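Local coordinates for seryl-tRNA synthetase, cytoplasmic (Candida albicans, PDB 3QO8), which catalyses the ATP-dependent activation of serine to seryl-adenylate and its transfer to the acceptor end of tRNA(Ser), at residues E355-L367 / T408-Q420. Residues are numbered along the deposited sequence; the frame is centred on the assembly and turned at random.
Sequences EAWFPFQQEYKEL and TERTICCILENYQ. With MG (magnesium ion), chain C; SSA (5'-O-(N-(L-seryl)-sulfamoyl)adenosine), chain B; SSA (5'-O-(N-(L-seryl)-sulfamoyl)adenosine), chain D.
Glu417 reaches from helix 408-419 into the hairpin turn and splits its carboxylate between two donors. OE2 takes NE2 of Gln361 on its syn lone pair at 2.9 Å, amide and carboxylate lying nearly coplanar; the bend of the glutamine chain at chi2 (-78°) turns its amide back to the acid. OE1 is met from above the carboxylate plane by the backbone N of Phe360, at 3.0 Å. With His154 N also donating to OE2, this buried acid is well supplied with N-H groups, which would favour its ionised form. Asn418, one residue on, suits its place because its amide can bridge helix and strand: ND2 gives a nearly straight bond to Trp357 O (2.9 Å, 161°) and a more bent one to Cys414 O, while Pro359 packs its CG against OD1.

About one turn back along the helix, small Cys414 leaves room for the Phe358 ring, whose face covers its CA, 4.0 Å from the ring centroid, in a CH-pi contact. The sulfur, swung beside its own carbonyl carbon and away from the backbone N, meets Ala356 CB at 3.6 Å. Leu367 lays CD2 on the aliphatic part of Arg410, whose NH1 bonds Glu366 O in the guanidinium plane at 3.1 Å. Its NE donates to the backbone O of Phe293, which helps fix the guanidinium with one face against the ribose of the seryl-sulfamoyl-adenosine; Glu366 OE2 binds both magnesium and the ribose O3'.

The helix thus backs the hairpin of strands 350-358 and 363-372 in the largely antiparallel class II catalytic sheet, running roughly antiparallel to strand 363-367 (151°), with helices 154-160 and 183-200 against its other sides.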
loop_
_atom_site.group_PDB
_atom_site.type_symbol
_atom_site.label_atom_id
_atom_site.label_comp_id
_atom_site.label_asym_id
_atom_site.label_seq_id
_atom_site.Cartn_x
_atom_site.Cartn_y
_atom_site.Cartn_z
ATOM N N GLU A 355 19.353 -17.995 3.301
ATOM C CA GLU A 355 18.475 -18.809 2.475
ATOM C C GLU A 355 17.993 -19.969 3.328
ATOM O O GLU A 355 18.799 -20.740 3.861
ATOM C CB GLU A 355 19.237 -19.345 1.253
ATOM C CG GLU A 355 19.973 -18.276 0.427
ATOM C CD GLU A 355 20.733 -18.897 -0.739
ATOM O OE1 GLU A 355 21.198 -20.046 -0.594
ATOM O OE2 GLU A 355 20.843 -18.255 -1.800
ATOM N N ALA A 356 16.678 -20.086 3.468
ATOM C CA ALA A 356 16.104 -21.073 4.370
ATOM C C ALA A 356 15.757 -22.325 3.582
ATOM O O ALA A 356 15.486 -22.258 2.386
ATOM C CB ALA A 356 14.847 -20.521 5.043
ATOM N N TRP A 357 15.762 -23.462 4.267
ATOM C CA TRP A 357 15.451 -24.728 3.631
ATOM C C TRP A 357 13.953 -24.888 3.412
ATOM O O TRP A 357 13.168 -24.782 4.348
ATOM C CB TRP A 357 15.984 -25.886 4.482
ATOM C CG TRP A 357 15.755 -27.257 3.882
ATOM C CD1 TRP A 357 14.910 -28.236 4.345
ATOM C CD2 TRP A 357 16.392 -27.798 2.715
ATOM N NE1 TRP A 357 14.992 -29.356 3.530
ATOM C CE2 TRP A 357 15.894 -29.108 2.529
ATOM C CE3 TRP A 357 17.345 -27.304 1.814
ATOM C CZ2 TRP A 357 16.311 -29.921 1.474
ATOM C CZ3 TRP A 357 17.763 -28.115 0.774
ATOM C CH2 TRP A 357 17.249 -29.412 0.614
ATOM N N PHE A 358 13.564 -25.142 2.166
ATOM C CA PHE A 358 12.189 -25.472 1.835
ATOM C C PHE A 358 12.148 -26.979 1.523
ATOM O O PHE A 358 12.573 -27.403 0.446
ATOM C CB PHE A 358 11.725 -24.651 0.618
ATOM C CG PHE A 358 11.289 -23.228 0.948
ATOM C CD1 PHE A 358 12.194 -22.296 1.451
ATOM C CD2 PHE A 358 9.980 -22.828 0.731
ATOM C CE1 PHE A 358 11.791 -20.983 1.747
ATOM C CE2 PHE A 358 9.565 -21.533 1.024
ATOM C CZ PHE A 358 10.473 -20.601 1.542
ATOM N N PRO A 359 11.646 -27.794 2.465
ATOM C CA PRO A 359 11.828 -29.245 2.291
ATOM C C PRO A 359 11.003 -29.855 1.162
ATOM O O PRO A 359 11.411 -30.891 0.653
ATOM C CB PRO A 359 11.421 -29.825 3.647
ATOM C CG PRO A 359 10.475 -28.791 4.231
ATOM C CD PRO A 359 11.009 -27.459 3.754
ATOM N N PHE A 360 9.880 -29.252 0.770
ATOM C CA PHE A 360 9.141 -29.818 -0.344
ATOM C C PHE A 360 9.918 -29.556 -1.624
ATOM O O PHE A 360 10.088 -30.438 -2.446
ATOM C CB PHE A 360 7.727 -29.240 -0.495
ATOM C CG PHE A 360 7.031 -29.727 -1.740
ATOM C CD1 PHE A 360 6.369 -30.942 -1.745
ATOM C CD2 PHE A 360 7.095 -29.000 -2.919
ATOM C CE1 PHE A 360 5.752 -31.416 -2.907
ATOM C CE2 PHE A 360 6.483 -29.462 -4.082
ATOM C CZ PHE A 360 5.809 -30.681 -4.072
ATOM N N GLN A 361 10.367 -28.319 -1.778
ATOM C CA GLN A 361 11.147 -27.896 -2.931
ATOM C C GLN A 361 12.477 -28.630 -2.910
ATOM O O GLN A 361 13.116 -28.822 -3.936
ATOM C CB GLN A 361 11.399 -26.386 -2.831
ATOM C CG GLN A 361 10.159 -25.564 -2.397
ATOM C CD GLN A 361 9.172 -25.363 -3.538
ATOM O OE1 GLN A 361 9.576 -25.158 -4.685
ATOM N NE2 GLN A 361 7.874 -25.444 -3.235
ATOM N N GLN A 362 12.880 -29.032 -1.710
ATOM C CA GLN A 362 14.204 -29.569 -1.453
ATOM C C GLN A 362 15.295 -28.605 -1.940
ATOM O O GLN A 362 16.242 -29.011 -2.595
ATOM C CB GLN A 362 14.364 -30.964 -2.081
ATOM C CG GLN A 362 13.339 -31.994 -1.583
ATOM C CD GLN A 362 13.370 -33.286 -2.389
ATOM O OE1 GLN A 362 14.312 -34.077 -2.279
ATOM N NE2 GLN A 362 12.340 -33.504 -3.206
ATOM N N GLU A 363 15.151 -27.325 -1.608
ATOM C CA GLU A 363 16.126 -26.310 -1.989
ATOM C C GLU A 363 16.183 -25.248 -0.912
ATOM O O GLU A 363 15.184 -24.977 -0.249
ATOM C CB GLU A 363 15.691 -25.610 -3.270
ATOM C CG GLU A 363 15.578 -26.495 -4.481
ATOM C CD GLU A 363 15.035 -25.741 -5.677
ATOM O OE1 GLU A 363 15.022 -24.491 -5.627
ATOM O OE2 GLU A 363 14.619 -26.395 -6.660
ATOM N N TYR A 364 17.345 -24.635 -0.761
ATOM C CA TYR A 364 17.473 -23.415 0.012
ATOM C C TYR A 364 16.931 -22.257 -0.810
ATOM O O TYR A 364 17.268 -22.118 -1.987
ATOM C CB TYR A 364 18.939 -23.152 0.322
ATOM C CG TYR A 364 19.517 -24.037 1.406
ATOM C CD1 TYR A 364 19.172 -23.838 2.745
ATOM C CD2 TYR A 364 20.436 -25.040 1.100
ATOM C CE1 TYR A 364 19.708 -24.628 3.742
ATOM C CE2 TYR A 364 20.980 -25.841 2.093
ATOM C CZ TYR A 364 20.614 -25.625 3.412
ATOM O OH TYR A 364 21.139 -26.387 4.416
ATOM N N LYS A 365 16.104 -21.419 -0.189
ATOM C CA LYS A 365 15.529 -20.250 -0.875
ATOM C C LYS A 365 15.787 -18.979 -0.100
ATOM O O LYS A 365 15.644 -18.949 1.117
ATOM C CB LYS A 365 14.015 -20.405 -1.039
ATOM C CG LYS A 365 13.581 -21.736 -1.659
ATOM C CD LYS A 365 13.752 -21.723 -3.153
ATOM C CE LYS A 365 12.447 -21.386 -3.845
ATOM N NZ LYS A 365 12.591 -21.458 -5.326
ATOM N N GLU A 366 16.130 -17.919 -0.817
ATOM C CA GLU A 366 16.426 -16.640 -0.193
ATOM C C GLU A 366 15.258 -16.081 0.648
ATOM O O GLU A 366 14.154 -15.915 0.141
ATOM C CB GLU A 366 16.780 -15.642 -1.283
ATOM C CG GLU A 366 17.019 -14.237 -0.746
ATOM C CD GLU A 366 16.862 -13.180 -1.817
ATOM O OE1 GLU A 366 16.985 -13.511 -3.015
ATOM O OE2 GLU A 366 16.617 -12.015 -1.455
ATOM N N LEU A 367 15.504 -15.790 1.924
ATOM C CA LEU A 367 14.514 -15.083 2.765
ATOM C C LEU A 367 15.033 -13.721 3.235
ATOM O O LEU A 367 14.262 -12.876 3.682
ATOM C CB LEU A 367 14.166 -15.893 4.018
ATOM C CG LEU A 367 13.431 -17.226 3.843
ATOM C CD1 LEU A 367 12.905 -17.679 5.186
ATOM C CD2 LEU A 367 12.286 -17.093 2.857
ATOM N N THR A 408 7.286 -11.198 5.313
ATOM C CA THR A 408 6.400 -12.078 6.070
ATOM C C THR A 408 5.688 -13.152 5.228
ATOM O O THR A 408 5.596 -14.312 5.646
ATOM C CB THR A 408 5.380 -11.272 6.926
ATOM O OG1 THR A 408 4.578 -10.460 6.065
ATOM C CG2 THR A 408 6.127 -10.338 7.912
ATOM N N GLU A 409 5.163 -12.778 4.071
ATOM C CA GLU A 409 4.477 -13.769 3.239
ATOM C C GLU A 409 5.460 -14.889 2.833
ATOM O O GLU A 409 5.111 -16.072 2.873
ATOM C CB GLU A 409 3.839 -13.132 2.003
ATOM C CG GLU A 409 2.438 -12.478 2.281
ATOM C CD GLU A 409 2.514 -11.050 2.824
ATOM O OE1 GLU A 409 3.627 -10.526 3.003
ATOM O OE2 GLU A 409 1.440 -10.450 3.085
ATOM N N ARG A 410 6.679 -14.523 2.444
ATOM C CA ARG A 410 7.657 -15.553 2.057
ATOM C C ARG A 410 8.107 -16.382 3.260
ATOM O O ARG A 410 8.306 -17.600 3.162
ATOM C CB ARG A 410 8.864 -14.972 1.307
ATOM C CG ARG A 410 9.794 -16.082 0.784
ATOM C CD ARG A 410 10.958 -15.549 -0.060
ATOM N NE ARG A 410 10.469 -14.964 -1.303
ATOM C CZ ARG A 410 11.260 -14.555 -2.285
ATOM N NH1 ARG A 410 12.582 -14.697 -2.175
ATOM N NH2 ARG A 410 10.727 -14.029 -3.381
ATOM N N THR A 411 8.245 -15.732 4.412
ATOM C CA THR A 411 8.542 -16.458 5.637
ATOM C C THR A 411 7.417 -17.437 5.984
ATOM O O THR A 411 7.673 -18.529 6.453
ATOM C CB THR A 411 8.813 -15.501 6.814
ATOM O OG1 THR A 411 10.018 -14.780 6.541
ATOM C CG2 THR A 411 8.985 -16.276 8.114
ATOM N N ILE A 412 6.169 -17.039 5.759
ATOM C CA ILE A 412 5.058 -17.963 5.944
ATOM C C ILE A 412 5.237 -19.191 5.060
ATOM O O ILE A 412 5.037 -20.325 5.511
ATOM C CB ILE A 412 3.697 -17.311 5.650
ATOM C CG1 ILE A 412 3.314 -16.348 6.792
ATOM C CG2 ILE A 412 2.622 -18.409 5.461
ATOM C CD1 ILE A 412 2.083 -15.444 6.493
ATOM N N CYS A 413 5.636 -18.983 3.809
ATOM C CA CYS A 413 5.860 -20.129 2.916
ATOM C C CYS A 413 6.843 -21.144 3.510
ATOM O O CYS A 413 6.630 -22.351 3.435
ATOM C CB CYS A 413 6.360 -19.663 1.550
ATOM S SG CYS A 413 5.150 -18.660 0.659
ATOM N N CYS A 414 7.913 -20.654 4.121
ATOM C CA CYS A 414 8.914 -21.547 4.719
ATOM C C CYS A 414 8.353 -22.296 5.933
ATOM O O CYS A 414 8.588 -23.506 6.123
ATOM C CB CYS A 414 10.146 -20.750 5.139
ATOM S SG CYS A 414 11.519 -21.805 5.633
ATOM N N ILE A 415 7.615 -21.566 6.761
ATOM C CA ILE A 415 6.924 -22.163 7.890
ATOM C C ILE A 415 5.972 -23.264 7.433
ATOM O O ILE A 415 5.956 -24.364 7.995
ATOM C CB ILE A 415 6.145 -21.082 8.686
ATOM C CG1 ILE A 415 7.147 -20.184 9.436
ATOM C CG2 ILE A 415 5.145 -21.741 9.647
ATOM C CD1 ILE A 415 6.554 -18.933 10.024
ATOM N N LEU A 416 5.161 -22.960 6.429
ATOM C CA LEU A 416 4.195 -23.939 5.930
ATOM C C LEU A 416 4.875 -25.253 5.560
ATOM O O LEU A 416 4.394 -26.334 5.921
ATOM C CB LEU A 416 3.445 -23.393 4.723
ATOM C CG LEU A 416 2.538 -22.180 5.007
ATOM C CD1 LEU A 416 1.946 -21.634 3.729
ATOM C CD2 LEU A 416 1.433 -22.536 5.985
ATOM N N GLU A 417 5.982 -25.192 4.825
ATOM C CA GLU A 417 6.587 -26.456 4.394
ATOM C C GLU A 417 7.231 -27.181 5.569
ATOM O O GLU A 417 7.208 -28.408 5.631
ATOM C CB GLU A 417 7.569 -26.273 3.226
ATOM C CG GLU A 417 6.891 -25.741 1.964
ATOM C CD GLU A 417 7.723 -25.915 0.705
ATOM O OE1 GLU A 417 8.849 -26.456 0.782
ATOM O OE2 GLU A 417 7.234 -25.518 -0.372
ATOM N N ASN A 418 7.765 -26.425 6.525
ATOM C CA ASN A 418 8.477 -27.038 7.652
ATOM C C ASN A 418 7.617 -27.408 8.871
ATOM O O ASN A 418 8.079 -28.103 9.769
ATOM C CB ASN A 418 9.653 -26.154 8.085
ATOM C CG ASN A 418 10.845 -26.283 7.150
ATOM O OD1 ASN A 418 11.461 -27.345 7.074
ATOM N ND2 ASN A 418 11.180 -25.197 6.437
ATOM N N TYR A 419 6.375 -26.940 8.904
ATOM C CA TYR A 419 5.519 -27.173 10.065
ATOM C C TYR A 419 4.302 -28.001 9.698
ATOM O O TYR A 419 3.420 -28.207 10.520
ATOM C CB TYR A 419 5.115 -25.854 10.751
ATOM C CG TYR A 419 6.160 -25.348 11.723
ATOM C CD1 TYR A 419 7.287 -24.666 11.272
ATOM C CD2 TYR A 419 6.026 -25.559 13.090
ATOM C CE1 TYR A 419 8.260 -24.207 12.160
ATOM C CE2 TYR A 419 6.997 -25.103 13.993
ATOM C CZ TYR A 419 8.111 -24.429 13.514
ATOM O OH TYR A 419 9.080 -23.972 14.390
ATOM N N GLN A 420 4.275 -28.492 8.464
ATOM C CA GLN A 420 3.178 -29.326 8.009
ATOM C C GLN A 420 3.269 -30.704 8.643
ATOM O O GLN A 420 4.349 -31.171 9.001
ATOM C CB GLN A 420 3.186 -29.469 6.476
ATOM C CG GLN A 420 4.286 -30.370 5.919
ATOM C CD GLN A 420 4.270 -30.419 4.395
ATOM O OE1 GLN A 420 3.379 -31.024 3.797
ATOM N NE2 GLN A 420 5.238 -29.760 3.764
HETATM MG MG MG C . 18.001 -10.200 -2.265
HETATM N N10 SSA B . 15.966 -3.693 1.874
HETATM C CA SSA B . 16.604 -4.938 1.453
HETATM C CB SSA B . 16.752 -5.881 2.647
HETATM O OG SSA B . 15.464 -6.377 3.062
HETATM C C9 SSA B . 15.797 -5.600 0.372
HETATM O O9 SSA B . 14.705 -5.162 0.028
HETATM N N8 SSA B . 16.336 -6.685 -0.176
HETATM S S1 SSA B . 15.511 -7.691 -1.112
HETATM O O1S SSA B . 15.182 -7.131 -2.391
HETATM O O2S SSA B . 16.283 -8.877 -1.283
HETATM O "O5'" SSA B . 14.212 -8.108 -0.396
HETATM C "C5'" SSA B . 14.236 -8.618 0.926
HETATM C "C4'" SSA B . 13.378 -9.885 0.997
HETATM O "O4'" SSA B . 12.012 -9.660 0.629
HETATM C "C3'" SSA B . 13.834 -10.985 0.064
HETATM O "O3'" SSA B . 14.977 -11.654 0.618
HETATM C "C2'" SSA B . 12.583 -11.854 0.010
HETATM O "O2'" SSA B . 12.488 -12.671 1.193
HETATM C "C1'" SSA B . 11.446 -10.833 0.057
HETATM N N9 SSA B . 10.968 -10.534 -1.309
HETATM C C8 SSA B . 11.632 -9.874 -2.272
HETATM N N7 SSA B . 10.855 -9.826 -3.375
HETATM C C5 SSA B . 9.702 -10.455 -3.083
HETATM C C6 SSA B . 8.548 -10.703 -3.800
HETATM N N6 SSA B . 8.463 -10.269 -5.077
HETATM N N1 SSA B . 7.531 -11.374 -3.212
HETATM C C2 SSA B . 7.636 -11.797 -1.947
HETATM N N3 SSA B . 8.739 -11.561 -1.224
HETATM C C4 SSA B . 9.782 -10.905 -1.780
HETATM N N10 SSA D . 16.206 -25.610 21.790
HETATM C CA SSA D . 14.773 -25.816 21.887
HETATM C CB SSA D . 14.130 -24.549 22.443
HETATM O OG SSA D . 12.705 -24.692 22.478
HETATM C C9 SSA D . 14.214 -26.129 20.526
HETATM O O9 SSA D . 13.030 -26.387 20.385
HETATM N N8 SSA D . 15.073 -26.099 19.508
HETATM S S1 SSA D . 14.570 -26.240 17.989
HETATM O O1S SSA D . 15.641 -25.863 17.109
HETATM O O2S SSA D . 14.168 -27.598 17.734
HETATM O "O5'" SSA D . 13.357 -25.316 17.778
HETATM C "C5'" SSA D . 13.513 -23.923 17.514
HETATM C "C4'" SSA D . 12.174 -23.241 17.775
HETATM O "O4'" SSA D . 11.233 -23.541 16.741
HETATM C "C3'" SSA D . 11.543 -23.725 19.070
HETATM O "O3'" SSA D . 11.817 -22.820 20.143
HETATM C "C2'" SSA D . 10.059 -23.768 18.785
HETATM O "O2'" SSA D . 9.447 -22.550 19.201
HETATM C "C1'" SSA D . 9.950 -23.877 17.277
HETATM N N9 SSA D . 9.588 -25.280 16.968
HETATM C C8 SSA D . 10.398 -26.243 16.491
HETATM N N7 SSA D . 9.678 -27.384 16.364
HETATM C C5 SSA D . 8.415 -27.125 16.769
HETATM C C6 SSA D . 7.256 -27.886 16.859
HETATM N N6 SSA D . 7.244 -29.195 16.495
HETATM N N1 SSA D . 6.129 -27.301 17.324
HETATM C C2 SSA D . 6.114 -26.010 17.686
HETATM N N3 SSA D . 7.216 -25.255 17.606
HETATM C C4 SSA D . 8.373 -25.795 17.155
HETATM O O HOH W 1 12.061 -13.310 5.157
HETATM O O HOH W 2 17.183 -10.349 -4.643
HETATM O O HOH W 3 19.698 -11.596 -3.195
HETATM O O HOH W 4 19.194 -7.990 -2.933
#